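Local coordinates for protein hyaluronidase (Thermobaculum terrenum, PDB 5DIY) that probably hydrolyses O-linked N-acetylglucosamine as a GH84 family hexosaminidase, captured here as an active-site variant with N-acetylglucosamine bound, at residues Y308-I313 with R435-V440; D222-N227 with T312-E317; L88-E93 with A142-R147; Y134-E139 with L177-Q182. All blocks are in the same frame, centred on the assembly; numbering follows the deposited sequence.

Contact 1. Residues Y308-I313 with R435-V440; sequences YQSNTI and RVCGDV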
loop_
_atom_site.group_PDB
_atom_site.type_symbol
_atom_site.label_atom_id
_atom_site.label_comp_id
_atom_site.label_asym_id
_atom_site.label_seq_id
_atom_site.Cartn_x
_atom_site.Cartn_y
_atom_site.Cartn_z
ATOM N N TYR C 308 -13.930 4.061 -6.856
ATOM C CA TYR C 308 -12.851 3.066 -6.834
ATOM C C TYR C 308 -12.262 2.805 -8.228
ATOM O O TYR C 308 -11.075 2.509 -8.335
ATOM C CB TYR C 308 -13.263 1.741 -6.155
ATOM C CG TYR C 308 -12.169 0.696 -6.282
ATOM C CD1 TYR C 308 -10.881 0.953 -5.791
ATOM C CD2 TYR C 308 -12.384 -0.507 -6.962
ATOM C CE1 TYR C 308 -9.846 0.040 -5.952
ATOM C CE2 TYR C 308 -11.353 -1.434 -7.119
ATOM C CZ TYR C 308 -10.088 -1.154 -6.611
ATOM O OH TYR C 308 -9.059 -2.048 -6.760
ATOM N N GLN C 309 -13.058 2.961 -9.287
ATOM C CA GLN C 309 -12.540 2.811 -10.659
ATOM C C GLN C 309 -11.373 3.757 -11.003
ATOM O O GLN C 309 -10.546 3.418 -11.841
ATOM C CB GLN C 309 -13.655 2.993 -11.684
ATOM C CG GLN C 309 -14.692 1.888 -11.694
ATOM C CD GLN C 309 -15.820 2.157 -12.674
ATOM O OE1 GLN C 309 -16.032 3.292 -13.108
ATOM N NE2 GLN C 309 -16.548 1.105 -13.035
ATOM N N SER C 310 -11.313 4.916 -10.347
ATOM C CA SER C 310 -10.212 5.877 -10.490
ATOM C C SER C 310 -9.104 5.731 -9.418
ATOM O O SER C 310 -8.122 6.486 -9.439
ATOM C CB SER C 310 -10.779 7.313 -10.486
ATOM O OG SER C 310 -11.468 7.605 -11.697
ATOM N N ASN C 311 -9.243 4.764 -8.504
ATOM C CA ASN C 311 -8.242 4.496 -7.467
ATOM C C ASN C 311 -7.792 3.034 -7.442
ATOM O O ASN C 311 -7.574 2.461 -6.369
ATOM C CB ASN C 311 -8.795 4.905 -6.099
ATOM C CG ASN C 311 -9.046 6.396 -6.004
ATOM O OD1 ASN C 311 -8.116 7.178 -5.823
ATOM N ND2 ASN C 311 -10.304 6.797 -6.142
ATOM N N THR C 312 -7.636 2.440 -8.624
ATOM C CA THR C 312 -7.235 1.040 -8.736
ATOM C C THR C 312 -5.720 0.826 -8.615
ATOM O O THR C 312 -5.301 -0.272 -8.244
ATOM C CB THR C 312 -7.717 0.407 -10.061
ATOM O OG1 THR C 312 -7.207 1.153 -11.172
ATOM C CG2 THR C 312 -9.222 0.389 -10.123
ATOM N N ILE C 313 -4.913 1.858 -8.898
ATOM C CA ILE C 313 -3.464 1.693 -9.018
ATOM C C ILE C 313 -2.868 1.231 -7.678
ATOM O O ILE C 313 -3.018 1.888 -6.646
ATOM C CB ILE C 313 -2.727 2.963 -9.534
ATOM C CG1 ILE C 313 -3.165 3.312 -10.962
ATOM C CG2 ILE C 313 -1.212 2.743 -9.529
ATOM C CD1 ILE C 313 -2.764 4.703 -11.418
ATOM N N ARG C 435 -2.676 10.338 -7.254
ATOM C CA ARG C 435 -2.706 9.600 -8.513
ATOM C C ARG C 435 -4.135 9.156 -8.862
ATOM O O ARG C 435 -4.332 8.134 -9.530
ATOM C CB ARG C 435 -1.753 8.394 -8.424
ATOM C CG ARG C 435 -1.456 7.731 -9.768
ATOM C CD ARG C 435 0.016 7.645 -10.119
ATOM N NE ARG C 435 0.641 6.395 -9.697
ATOM C CZ ARG C 435 1.290 5.512 -10.471
ATOM N NH1 ARG C 435 1.433 5.666 -11.784
ATOM N NH2 ARG C 435 1.817 4.441 -9.896
ATOM N N VAL C 436 -5.135 9.922 -8.419
ATOM C CA VAL C 436 -6.525 9.653 -8.802
ATOM C C VAL C 436 -6.679 9.822 -10.319
ATOM O O VAL C 436 -6.132 10.756 -10.901
ATOM C CB VAL C 436 -7.534 10.529 -8.013
ATOM C CG1 VAL C 436 -7.470 11.994 -8.421
ATOM C CG2 VAL C 436 -8.949 9.989 -8.161
ATOM N N CYS C 437 -7.379 8.872 -10.938
ATOM C CA CYS C 437 -7.550 8.764 -12.397
ATOM C C CYS C 437 -6.260 8.453 -13.174
ATOM O O CYS C 437 -6.245 8.539 -14.408
ATOM C CB CYS C 437 -8.236 10.012 -12.981
ATOM S SG CYS C 437 -9.731 10.541 -12.114
ATOM N N GLY C 438 -5.201 8.041 -12.471
ATOM C CA GLY C 438 -3.876 7.903 -13.072
ATOM C C GLY C 438 -3.518 9.108 -13.921
ATOM O O GLY C 438 -3.823 10.254 -13.558
ATOM N N ASP C 439 -2.897 8.838 -15.066
ATOM C CA ASP C 439 -2.727 9.831 -16.119
ATOM C C ASP C 439 -3.728 9.630 -17.266
ATOM O O ASP C 439 -3.541 10.148 -18.359
ATOM C CB ASP C 439 -1.288 9.782 -16.620
ATOM C CG ASP C 439 -0.307 10.280 -15.576
ATOM O OD1 ASP C 439 -0.240 11.507 -15.346
ATOM O OD2 ASP C 439 0.377 9.447 -14.967
ATOM N N VAL C 440 -4.817 8.913 -17.003
ATOM C CA VAL C 440 -5.761 8.553 -18.061
ATOM C C VAL C 440 -6.572 9.786 -18.479
ATOM O O VAL C 440 -6.696 10.071 -19.666
ATOM C CB VAL C 440 -6.712 7.413 -17.634
ATOM C CG1 VAL C 440 -7.639 7.033 -18.784
ATOM C CG2 VAL C 440 -5.919 6.195 -17.166
#
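Arg435 lies across the side chain of Ile313 at about a right angle. Ile313 CG2 sits over one face of the guanidinium, 3.5 Å from Arg435 NH2. Ile313 CD1 reaches Arg435 CG at 3.7 Å. The charged end has a partner outside the two segments: Arg435 NH2 forms a salt bridge with Glu234. Val436 comes next. Its CG2 is anti to the backbone N and touches Asn311 OD1 at 3.7 Å. Asn311 ND2 is bonded to Phe307 O, while Trp375 and Trp382 of helix 373-398 pack against Asn311 and Val436 respectively. Cys437 gives the one hydrogen bond across the contact. Its N meets Ser310 O at 2.9 Å, with an N-H...O angle of 160°. Cys437 SG also lies 3.4 Å from Ser310 OG. Gly438 closes a type II turn that starts at Arg435, and its CA is 3.8 Å from Ile313 CD1. The contact thus joins two helix-connecting loops by one backbone bond within mixed polar and apolar side-chain packing. Arg435 serves two partners at once: the face of its guanidinium rests on Ile313, while its NH2 pairs with the carboxylate of Glu234.

Contact 2. Residues D222-N227 with T312-E317; sequences DNYPVN and TISCLE. With NAG (2-acetamido-2-deoxy-beta-D-glucopyranose), chain E.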
loop_
_atom_site.group_PDB
_atom_site.type_symbol
_atom_site.label_atom_id
_atom_site.label_comp_id
_atom_site.label_asym_id
_atom_site.label_seq_id
_atom_site.Cartn_x
_atom_site.Cartn_y
_atom_site.Cartn_z
ATOM N N ASP C 222 2.948 -8.935 4.232
ATOM C CA ASP C 222 2.318 -8.583 2.969
ATOM C C ASP C 222 2.163 -7.067 2.896
ATOM O O ASP C 222 1.415 -6.474 3.681
ATOM C CB ASP C 222 0.973 -9.299 2.818
ATOM C CG ASP C 222 0.593 -9.534 1.363
ATOM O OD1 ASP C 222 1.255 -8.988 0.456
ATOM O OD2 ASP C 222 -0.372 -10.290 1.115
ATOM N N ASN C 223 2.874 -6.446 1.959
ATOM C CA ASN C 223 2.912 -4.991 1.831
ATOM C C ASN C 223 1.749 -4.472 0.999
ATOM O O ASN C 223 1.930 -3.946 -0.104
ATOM C CB ASN C 223 4.251 -4.529 1.233
ATOM C CG ASN C 223 5.395 -4.590 2.222
ATOM O OD1 ASN C 223 6.406 -5.238 1.976
ATOM N ND2 ASN C 223 5.266 -3.878 3.318
ATOM N N TYR C 224 0.554 -4.645 1.549
ATOM C CA TYR C 224 -0.670 -4.057 1.037
ATOM C C TYR C 224 -1.603 -3.946 2.255
ATOM O O TYR C 224 -1.705 -4.924 3.007
ATOM C CB TYR C 224 -1.303 -4.928 -0.067
ATOM C CG TYR C 224 -2.496 -4.237 -0.680
ATOM C CD1 TYR C 224 -2.332 -3.283 -1.696
ATOM C CD2 TYR C 224 -3.781 -4.474 -0.203
ATOM C CE1 TYR C 224 -3.424 -2.608 -2.231
ATOM C CE2 TYR C 224 -4.875 -3.817 -0.741
ATOM C CZ TYR C 224 -4.691 -2.879 -1.748
ATOM O OH TYR C 224 -5.785 -2.226 -2.253
ATOM N N PRO C 225 -2.282 -2.810 2.479
ATOM C CA PRO C 225 -2.396 -1.670 1.554
ATOM C C PRO C 225 -1.324 -0.561 1.620
ATOM O O PRO C 225 -1.516 0.454 0.973
ATOM C CB PRO C 225 -3.770 -1.083 1.928
ATOM C CG PRO C 225 -3.927 -1.424 3.362
ATOM C CD PRO C 225 -3.371 -2.811 3.468
ATOM N N VAL C 226 -0.222 -0.738 2.355
ATOM C CA VAL C 226 0.804 0.328 2.492
ATOM C C VAL C 226 0.978 1.217 1.275
ATOM O O VAL C 226 1.198 0.714 0.179
ATOM C CB VAL C 226 2.264 -0.154 2.747
ATOM C CG1 VAL C 226 2.679 0.081 4.168
ATOM C CG2 VAL C 226 2.531 -1.577 2.270
ATOM N N ASN C 227 0.944 2.526 1.497
ATOM C CA ASN C 227 1.234 3.508 0.460
ATOM C C ASN C 227 2.264 4.535 0.947
ATOM O O ASN C 227 2.047 5.730 0.859
ATOM C CB ASN C 227 -0.068 4.162 -0.041
ATOM C CG ASN C 227 -0.756 5.043 1.003
ATOM O OD1 ASN C 227 -0.567 4.887 2.217
ATOM N ND2 ASN C 227 -1.578 5.976 0.523
ATOM N N THR C 312 -7.636 2.440 -8.624
ATOM C CA THR C 312 -7.235 1.040 -8.736
ATOM C C THR C 312 -5.720 0.826 -8.615
ATOM O O THR C 312 -5.301 -0.272 -8.244
ATOM C CB THR C 312 -7.717 0.407 -10.061
ATOM O OG1 THR C 312 -7.207 1.153 -11.172
ATOM C CG2 THR C 312 -9.222 0.389 -10.123
ATOM N N ILE C 313 -4.913 1.858 -8.898
ATOM C CA ILE C 313 -3.464 1.693 -9.018
ATOM C C ILE C 313 -2.868 1.231 -7.678
ATOM O O ILE C 313 -3.018 1.888 -6.646
ATOM C CB ILE C 313 -2.727 2.963 -9.534
ATOM C CG1 ILE C 313 -3.165 3.312 -10.962
ATOM C CG2 ILE C 313 -1.212 2.743 -9.529
ATOM C CD1 ILE C 313 -2.764 4.703 -11.418
ATOM N N SER C 314 -2.216 0.077 -7.723
ATOM C CA SER C 314 -1.476 -0.480 -6.592
ATOM C C SER C 314 -0.626 -1.622 -7.122
ATOM O O SER C 314 -0.752 -1.986 -8.289
ATOM C CB SER C 314 -2.433 -1.013 -5.518
ATOM O OG SER C 314 -3.069 -2.205 -5.939
ATOM N N CYS C 315 0.193 -2.226 -6.265
ATOM C CA CYS C 315 0.905 -3.453 -6.630
ATOM C C CYS C 315 -0.040 -4.565 -7.132
ATOM O O CYS C 315 0.348 -5.372 -7.971
ATOM C CB CYS C 315 1.735 -3.971 -5.448
ATOM S SG CYS C 315 0.769 -4.551 -4.030
ATOM N N LEU C 316 -1.268 -4.596 -6.615
ATOM C CA LEU C 316 -2.278 -5.580 -7.027
ATOM C C LEU C 316 -2.866 -5.290 -8.415
ATOM O O LEU C 316 -3.227 -6.215 -9.134
ATOM C CB LEU C 316 -3.413 -5.646 -6.002
ATOM C CG LEU C 316 -3.026 -5.963 -4.553
ATOM C CD1 LEU C 316 -4.250 -5.949 -3.650
ATOM C CD2 LEU C 316 -2.313 -7.302 -4.460
ATOM N N GLU C 317 -2.987 -4.013 -8.774
ATOM C CA GLU C 317 -3.472 -3.616 -10.095
ATOM C C GLU C 317 -2.577 -2.504 -10.612
ATOM O O GLU C 317 -2.938 -1.335 -10.514
ATOM C CB GLU C 317 -4.925 -3.138 -10.027
ATOM C CG GLU C 317 -5.927 -4.178 -9.561
ATOM C CD GLU C 317 -6.023 -5.394 -10.469
ATOM O OE1 GLU C 317 -5.618 -5.323 -11.649
ATOM O OE2 GLU C 317 -6.511 -6.431 -9.986
HETATM C C1 NAG E . 10.015 -2.057 2.794
HETATM C C2 NAG E . 9.908 -2.114 4.331
HETATM C C3 NAG E . 8.571 -1.617 4.887
HETATM C C4 NAG E . 7.920 -0.644 3.919
HETATM C C5 NAG E . 7.627 -1.379 2.621
HETATM C C6 NAG E . 6.973 -0.483 1.557
HETATM C C7 NAG E . 9.582 -4.558 4.531
HETATM C C8 NAG E . 10.100 -5.803 5.196
HETATM N N2 NAG E . 10.238 -3.440 4.841
HETATM O O3 NAG E . 8.799 -0.989 6.154
HETATM O O4 NAG E . 6.683 -0.169 4.452
HETATM O O5 NAG E . 8.774 -2.042 2.080
HETATM O O6 NAG E . 7.735 0.702 1.312
HETATM O O7 NAG E . 8.633 -4.588 3.757
#
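Leu316 CD1 sits over the centre of the Tyr224 ring. It lies 3.5 Å from the centroid and 5° off the ring normal, a CH-pi contact. Tyr224 CG is anti to its backbone N (chi1 -174°), and the bond from CA to CB points toward the 312-317 loop. Two oblique contacts reach the CE1 and CD1 atoms of the ring. Ser314 OG is 3.7 Å from Tyr224 CE1. Cys315 SG is 4.1 Å from Tyr224 CD1 and makes a sulfur-aromatic contact. No hydrogen bond crosses between the segments.

The next shell fixes these groups. Pro225 CB covers the opposite face of the ring, also over its centre, so the ring is clamped between a leucine methyl and a proline. The peptide bond before Pro225 is cis. The phenol is tied down as well, since Tyr224 OH is hydrogen-bonded to Gly238 O. On the other segment, Ser314 OG receives weak bonds from Leu316 N and Glu317 N, both within the turn.

Asn223, one residue before the tyrosine, belongs to the N-acetylglucosamine site. It lies at the bound sugar, but the orientation of its amide is doubtful. Gly12, Asp228, Asp119 and Lys43 are hydrogen-bonded to this sugar.

The 222-227 segment leaves barrel strand 218-222, and Asp222 is paired by backbone bonds with Tyr255 of strand 251-256. Pro268 of helix 262-277 packs against Tyr224 and Pro225. The 312-317 loop connects helix 301-308 to helix 322-336.

Contact 3. Residues L88-E93 with A142-R147; sequences LVYSSE and ADFLTR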
loop_
_atom_site.group_PDB
_atom_site.type_symbol
_atom_site.label_atom_id
_atom_site.label_comp_id
_atom_site.label_asym_id
_atom_site.label_seq_id
_atom_site.Cartn_x
_atom_site.Cartn_y
_atom_site.Cartn_z
ATOM N N LEU C 88 24.136 -2.506 14.683
ATOM C CA LEU C 88 24.420 -3.628 15.590
ATOM C C LEU C 88 25.784 -4.248 15.308
ATOM O O LEU C 88 26.115 -4.524 14.159
ATOM C CB LEU C 88 23.347 -4.721 15.478
ATOM C CG LEU C 88 23.555 -6.059 16.204
ATOM C CD1 LEU C 88 23.685 -5.845 17.701
ATOM C CD2 LEU C 88 22.409 -7.014 15.906
ATOM N N VAL C 89 26.556 -4.460 16.371
ATOM C CA VAL C 89 27.734 -5.319 16.329
ATOM C C VAL C 89 27.250 -6.713 16.738
ATOM O O VAL C 89 27.041 -6.985 17.923
ATOM C CB VAL C 89 28.862 -4.816 17.265
ATOM C CG1 VAL C 89 30.157 -5.576 16.992
ATOM C CG2 VAL C 89 29.077 -3.317 17.089
ATOM N N TYR C 90 27.053 -7.578 15.744
ATOM C CA TYR C 90 26.475 -8.912 15.955
ATOM C C TYR C 90 27.239 -9.765 16.976
ATOM O O TYR C 90 26.623 -10.429 17.806
ATOM C CB TYR C 90 26.365 -9.670 14.626
ATOM C CG TYR C 90 25.328 -9.107 13.678
ATOM C CD1 TYR C 90 23.978 -9.420 13.829
ATOM C CD2 TYR C 90 25.694 -8.259 12.632
ATOM C CE1 TYR C 90 23.025 -8.908 12.968
ATOM C CE2 TYR C 90 24.747 -7.743 11.764
ATOM C CZ TYR C 90 23.413 -8.067 11.936
ATOM O OH TYR C 90 22.468 -7.557 11.076
ATOM N N SER C 91 28.572 -9.723 16.920
ATOM C CA SER C 91 29.435 -10.534 17.798
ATOM C C SER C 91 29.611 -9.981 19.216
ATOM O O SER C 91 30.139 -10.687 20.079
ATOM C CB SER C 91 30.818 -10.725 17.158
ATOM O OG SER C 91 31.454 -9.478 16.938
ATOM N N SER C 92 29.180 -8.741 19.458
ATOM C CA SER C 92 29.393 -8.079 20.748
ATOM C C SER C 92 28.420 -8.566 21.804
ATOM O O SER C 92 27.209 -8.393 21.662
ATOM C CB SER C 92 29.250 -6.561 20.615
ATOM O OG SER C 92 29.204 -5.938 21.888
ATOM N N GLU C 93 28.964 -9.135 22.879
ATOM C CA GLU C 93 28.170 -9.555 24.038
ATOM C C GLU C 93 27.403 -8.378 24.659
ATOM O O GLU C 93 26.251 -8.534 25.053
ATOM C CB GLU C 93 29.065 -10.238 25.087
ATOM C CG GLU C 93 29.589 -11.603 24.646
ATOM C CD GLU C 93 30.541 -12.257 25.647
ATOM O OE1 GLU C 93 31.424 -11.564 26.199
ATOM O OE2 GLU C 93 30.421 -13.483 25.871
ATOM N N ALA C 142 22.095 -15.208 12.270
ATOM C CA ALA C 142 21.659 -16.491 12.826
ATOM C C ALA C 142 22.220 -16.709 14.233
ATOM O O ALA C 142 21.489 -17.118 15.136
ATOM C CB ALA C 142 22.056 -17.641 11.907
ATOM N N ASP C 143 23.511 -16.418 14.408
ATOM C CA ASP C 143 24.175 -16.544 15.709
ATOM C C ASP C 143 23.636 -15.546 16.732
ATOM O O ASP C 143 23.436 -15.891 17.901
ATOM C CB ASP C 143 25.695 -16.376 15.568
ATOM C CG ASP C 143 26.409 -16.405 16.910
ATOM O OD1 ASP C 143 26.130 -17.325 17.708
ATOM O OD2 ASP C 143 27.222 -15.496 17.178
ATOM N N PHE C 144 23.410 -14.309 16.299
ATOM C CA PHE C 144 22.813 -13.303 17.173
ATOM C C PHE C 144 21.419 -13.727 17.637
ATOM O O PHE C 144 21.120 -13.692 18.832
ATOM C CB PHE C 144 22.738 -11.950 16.472
ATOM C CG PHE C 144 22.228 -10.849 17.351
ATOM C CD1 PHE C 144 23.049 -10.282 18.307
ATOM C CD2 PHE C 144 20.923 -10.382 17.229
ATOM C CE1 PHE C 144 22.592 -9.261 19.128
ATOM C CE2 PHE C 144 20.457 -9.361 18.043
ATOM C CZ PHE C 144 21.293 -8.800 18.994
ATOM N N LEU C 145 20.577 -14.129 16.691
ATOM C CA LEU C 145 19.192 -14.495 17.011
ATOM C C LEU C 145 19.111 -15.748 17.876
ATOM O O LEU C 145 18.277 -15.818 18.784
ATOM C CB LEU C 145 18.355 -14.653 15.736
ATOM C CG LEU C 145 18.112 -13.340 14.978
ATOM C CD1 LEU C 145 17.616 -13.629 13.571
ATOM C CD2 LEU C 145 17.139 -12.437 15.729
ATOM N N THR C 146 19.984 -16.721 17.601
ATOM C CA THR C 146 20.118 -17.917 18.444
ATOM C C THR C 146 20.423 -17.535 19.888
ATOM O O THR C 146 19.756 -18.014 20.811
ATOM C CB THR C 146 21.230 -18.857 17.927
ATOM O OG1 THR C 146 20.936 -19.254 16.582
ATOM C CG2 THR C 146 21.368 -20.121 18.824
ATOM N N ARG C 147 21.411 -16.657 20.069
ATOM C CA ARG C 147 21.808 -16.192 21.409
ATOM C C ARG C 147 20.723 -15.374 22.115
ATOM O O ARG C 147 20.565 -15.486 23.334
ATOM C CB ARG C 147 23.134 -15.415 21.371
ATOM C CG ARG C 147 24.353 -16.326 21.314
ATOM C CD ARG C 147 25.658 -15.563 21.456
ATOM N NE ARG C 147 25.973 -14.808 20.244
ATOM C CZ ARG C 147 26.027 -13.476 20.124
ATOM N NH1 ARG C 147 25.815 -12.663 21.153
ATOM N NH2 ARG C 147 26.324 -12.946 18.937
HETATM O O HOH W 1 25.492 -10.072 20.379
#
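Leu88, Tyr90 and Phe144 form a buried apolar contact with a polar border at Arg147. It joins the loop after barrel strand 77-82 to the outer helix 137-153. Leu88 and Phe144 meet tip to tip. Leu88 CD2 stands over the centre of the Phe144 ring, 3.7 Å from the centroid and 9° off the normal, a CH-pi contact. Phe144 CG is anti to its backbone N (chi1 -176°), and the ring reaches out from the helix toward the loop. Tyr90 crosses Phe144 at about a right angle. Phe144 CB lies at the edge of the Tyr90 ring, 3.9 Å from Tyr90 CD1.

The border is built on the Tyr90 carbonyl. Arg147 NH2 donates to Tyr90 O at 2.8 Å. The oxygen lies almost in the guanidinium plane, though the donor is tilted 26° from the carbonyl plane. Water 1 donates to the same oxygen and to Ser92 O, and accepts from Arg147 NH1 at 2.7 Å. The guanidinium therefore grips the turn both directly and through water. One helical turn back, Asp143 OD2 forms a salt bridge with Arg147 NH2 at 3.2 Å, which helps hold the arginine in place. Asp143 OD2 is also bonded to Tyr134 OH.

Ser92 N-caps the following helix, 93-108, through a bond from Glu95 N to Ser92 OG. Leu99 of that helix packs against Phe144. In this TIM barrel the loop from strand 77-82 to helix 93-108 thus packs on helix 137-153, which follows strand 113-117.

Contact 4. Residues Y134-E139 with L177-Q182; sequences YSNLAE and LRILGQ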
loop_
_atom_site.group_PDB
_atom_site.type_symbol
_atom_site.label_atom_id
_atom_site.label_comp_id
_atom_site.label_asym_id
_atom_site.label_seq_id
_atom_site.Cartn_x
_atom_site.Cartn_y
_atom_site.Cartn_z
ATOM N N TYR C 134 32.480 -13.814 11.632
ATOM C CA TYR C 134 31.534 -14.470 10.705
ATOM C C TYR C 134 31.948 -14.322 9.238
ATOM O O TYR C 134 32.501 -13.293 8.845
ATOM C CB TYR C 134 30.118 -13.889 10.868
ATOM C CG TYR C 134 29.643 -13.760 12.301
ATOM C CD1 TYR C 134 29.269 -14.885 13.039
ATOM C CD2 TYR C 134 29.563 -12.511 12.919
ATOM C CE1 TYR C 134 28.836 -14.767 14.353
ATOM C CE2 TYR C 134 29.128 -12.383 14.229
ATOM C CZ TYR C 134 28.768 -13.508 14.941
ATOM O OH TYR C 134 28.344 -13.369 16.237
ATOM N N SER C 135 31.644 -15.343 8.438
ATOM C CA SER C 135 31.896 -15.320 6.988
ATOM C C SER C 135 30.944 -14.409 6.206
ATOM O O SER C 135 31.313 -13.908 5.143
ATOM C CB SER C 135 31.817 -16.735 6.398
ATOM O OG SER C 135 32.871 -17.543 6.881
ATOM N N ASN C 136 29.724 -14.223 6.713
ATOM C CA ASN C 136 28.701 -13.417 6.030
ATOM C C ASN C 136 27.542 -12.989 6.950
ATOM O O ASN C 136 27.472 -13.401 8.112
ATOM C CB ASN C 136 28.190 -14.160 4.778
ATOM C CG ASN C 136 27.843 -15.613 5.052
ATOM O OD1 ASN C 136 28.487 -16.523 4.542
ATOM N ND2 ASN C 136 26.823 -15.835 5.848
ATOM N N LEU C 137 26.660 -12.148 6.409
ATOM C CA LEU C 137 25.526 -11.553 7.137
ATOM C C LEU C 137 24.623 -12.605 7.767
ATOM O O LEU C 137 24.268 -12.508 8.937
ATOM C CB LEU C 137 24.673 -10.681 6.188
ATOM C CG LEU C 137 24.119 -9.318 6.626
ATOM C CD1 LEU C 137 22.799 -9.053 5.914
ATOM C CD2 LEU C 137 23.947 -9.158 8.127
ATOM N N ALA C 138 24.247 -13.599 6.968
ATOM C CA ALA C 138 23.361 -14.685 7.413
ATOM C C ALA C 138 23.880 -15.422 8.645
ATOM O O ALA C 138 23.099 -15.781 9.519
ATOM C CB ALA C 138 23.107 -15.670 6.276
ATOM N N GLU C 139 25.197 -15.612 8.726
ATOM C CA GLU C 139 25.830 -16.316 9.850
ATOM C C GLU C 139 25.804 -15.456 11.104
ATOM O O GLU C 139 25.515 -15.950 12.199
ATOM C CB GLU C 139 27.283 -16.709 9.526
ATOM C CG GLU C 139 27.431 -18.072 8.862
ATOM C CD GLU C 139 28.872 -18.406 8.474
ATOM O OE1 GLU C 139 29.051 -19.292 7.611
ATOM O OE2 GLU C 139 29.825 -17.797 9.020
ATOM N N LEU C 177 19.495 -16.933 2.247
ATOM C CA LEU C 177 18.269 -17.585 2.737
ATOM C C LEU C 177 18.476 -19.057 3.112
ATOM O O LEU C 177 17.897 -19.539 4.093
ATOM C CB LEU C 177 17.156 -17.492 1.695
ATOM C CG LEU C 177 16.625 -16.087 1.409
ATOM C CD1 LEU C 177 15.753 -16.092 0.164
ATOM C CD2 LEU C 177 15.864 -15.544 2.616
ATOM N N ARG C 178 19.284 -19.762 2.319
ATOM C CA ARG C 178 19.636 -21.164 2.602
ATOM C C ARG C 178 20.481 -21.295 3.874
ATOM O O ARG C 178 20.264 -22.211 4.669
ATOM C CB ARG C 178 20.352 -21.799 1.403
ATOM C CG ARG C 178 19.412 -22.360 0.331
ATOM C CD ARG C 178 19.918 -22.126 -1.094
ATOM N NE ARG C 178 21.369 -22.320 -1.217
ATOM C CZ ARG C 178 22.152 -21.794 -2.164
ATOM N NH1 ARG C 178 21.666 -21.025 -3.141
ATOM N NH2 ARG C 178 23.458 -22.047 -2.134
ATOM N N ILE C 179 21.421 -20.373 4.073
ATOM C CA ILE C 179 22.223 -20.333 5.301
ATOM C C ILE C 179 21.325 -20.049 6.502
ATOM O O ILE C 179 21.474 -20.667 7.554
ATOM C CB ILE C 179 23.348 -19.267 5.237
ATOM C CG1 ILE C 179 24.383 -19.621 4.159
ATOM C CG2 ILE C 179 24.051 -19.129 6.589
ATOM C CD1 ILE C 179 25.178 -18.427 3.663
ATOM N N LEU C 180 20.393 -19.116 6.334
ATOM C CA LEU C 180 19.486 -18.728 7.417
ATOM C C LEU C 180 18.566 -19.893 7.820
ATOM O O LEU C 180 18.340 -20.124 9.008
ATOM C CB LEU C 180 18.654 -17.500 7.006
ATOM C CG LEU C 180 18.400 -16.394 8.024
ATOM C CD1 LEU C 180 19.696 -15.746 8.500
ATOM C CD2 LEU C 180 17.483 -15.359 7.390
ATOM N N GLY C 181 18.048 -20.626 6.837
ATOM C CA GLY C 181 17.183 -21.774 7.116
ATOM C C GLY C 181 17.900 -22.893 7.852
ATOM O O GLY C 181 17.310 -23.560 8.702
ATOM N N GLN C 182 19.178 -23.083 7.522
ATOM C CA GLN C 182 20.037 -24.077 8.170
ATOM C C GLN C 182 20.403 -23.688 9.609
ATOM O O GLN C 182 20.347 -24.525 10.509
ATOM C CB GLN C 182 21.314 -24.276 7.324
ATOM C CG GLN C 182 22.266 -25.381 7.776
ATOM C CD GLN C 182 21.631 -26.765 7.770
ATOM O OE1 GLN C 182 20.819 -27.088 6.905
ATOM N NE2 GLN C 182 22.000 -27.587 8.744
#
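Ala138 packs against Ile179 and Leu180 where the first turn of helix 137-153 meets helix 175-183 on the outside of the TIM barrel. This is the tight part of the contact. The CA atoms of Ala138 and Leu180 come within 5.6 Å, a close approach that the small alanine side chain permits. Ala138 CB points toward the other helix and meets Ile179 CG2 at 3.6 Å. This CG2, anti to the backbone N of Ile179, is the branch turned to the alanine. Leu180 adds its CD1, which lies 4.1 Å from Ala138 CB. Tyr176 of helix 175-183 also touches Ala138, and Pro165 packs on Leu180 from a loop.

The other side is looser and more polar. Asn136, at the N-cap position of helix 137-153, reaches toward Ile179 tip to tip. Its amide end touches Ile179 CD1, but the orientation of that amide is uncertain. Glu139 only brushes the isoleucine, with its CG 4.2 Å from Ile179 CG2. Its carboxylate turns back to its own segment, where Ser135 N donates to Glu139 OE2 at 3.1 Å from above the carboxylate plane. Glu139 OE1 has a long, weak ion pair with Arg183. No hydrogen bond joins the two segments, so side-chain packing carries the contact between them. On the buried side it extends to the helix backbone, where Leu180 CD1 rests 3.6 Å from Ala138 O.

How the contacts relate
Contacts 3 and 4 form one neighbourhood on the barrel's outer layer, with centres 12 Å apart. Both use helix 137-153, and their segments alternate along the chain. They touch directly: Tyr90 OH of contact 3 packs 3.7 Å from Leu137 CD2 of contact 4. Contacts 1 and 2 come later in the chain and share Thr312 and Ile313, with centres 13 Å apart. The loop after helix 301-308 thus meets both the loop after barrel strand 218-222, beside the sugar site, and the loop before helix 440-451 in the C-terminal helical region. Contacts 1 and 3 lie on opposite sides of the chain's centre, about 46 Å apart between centres.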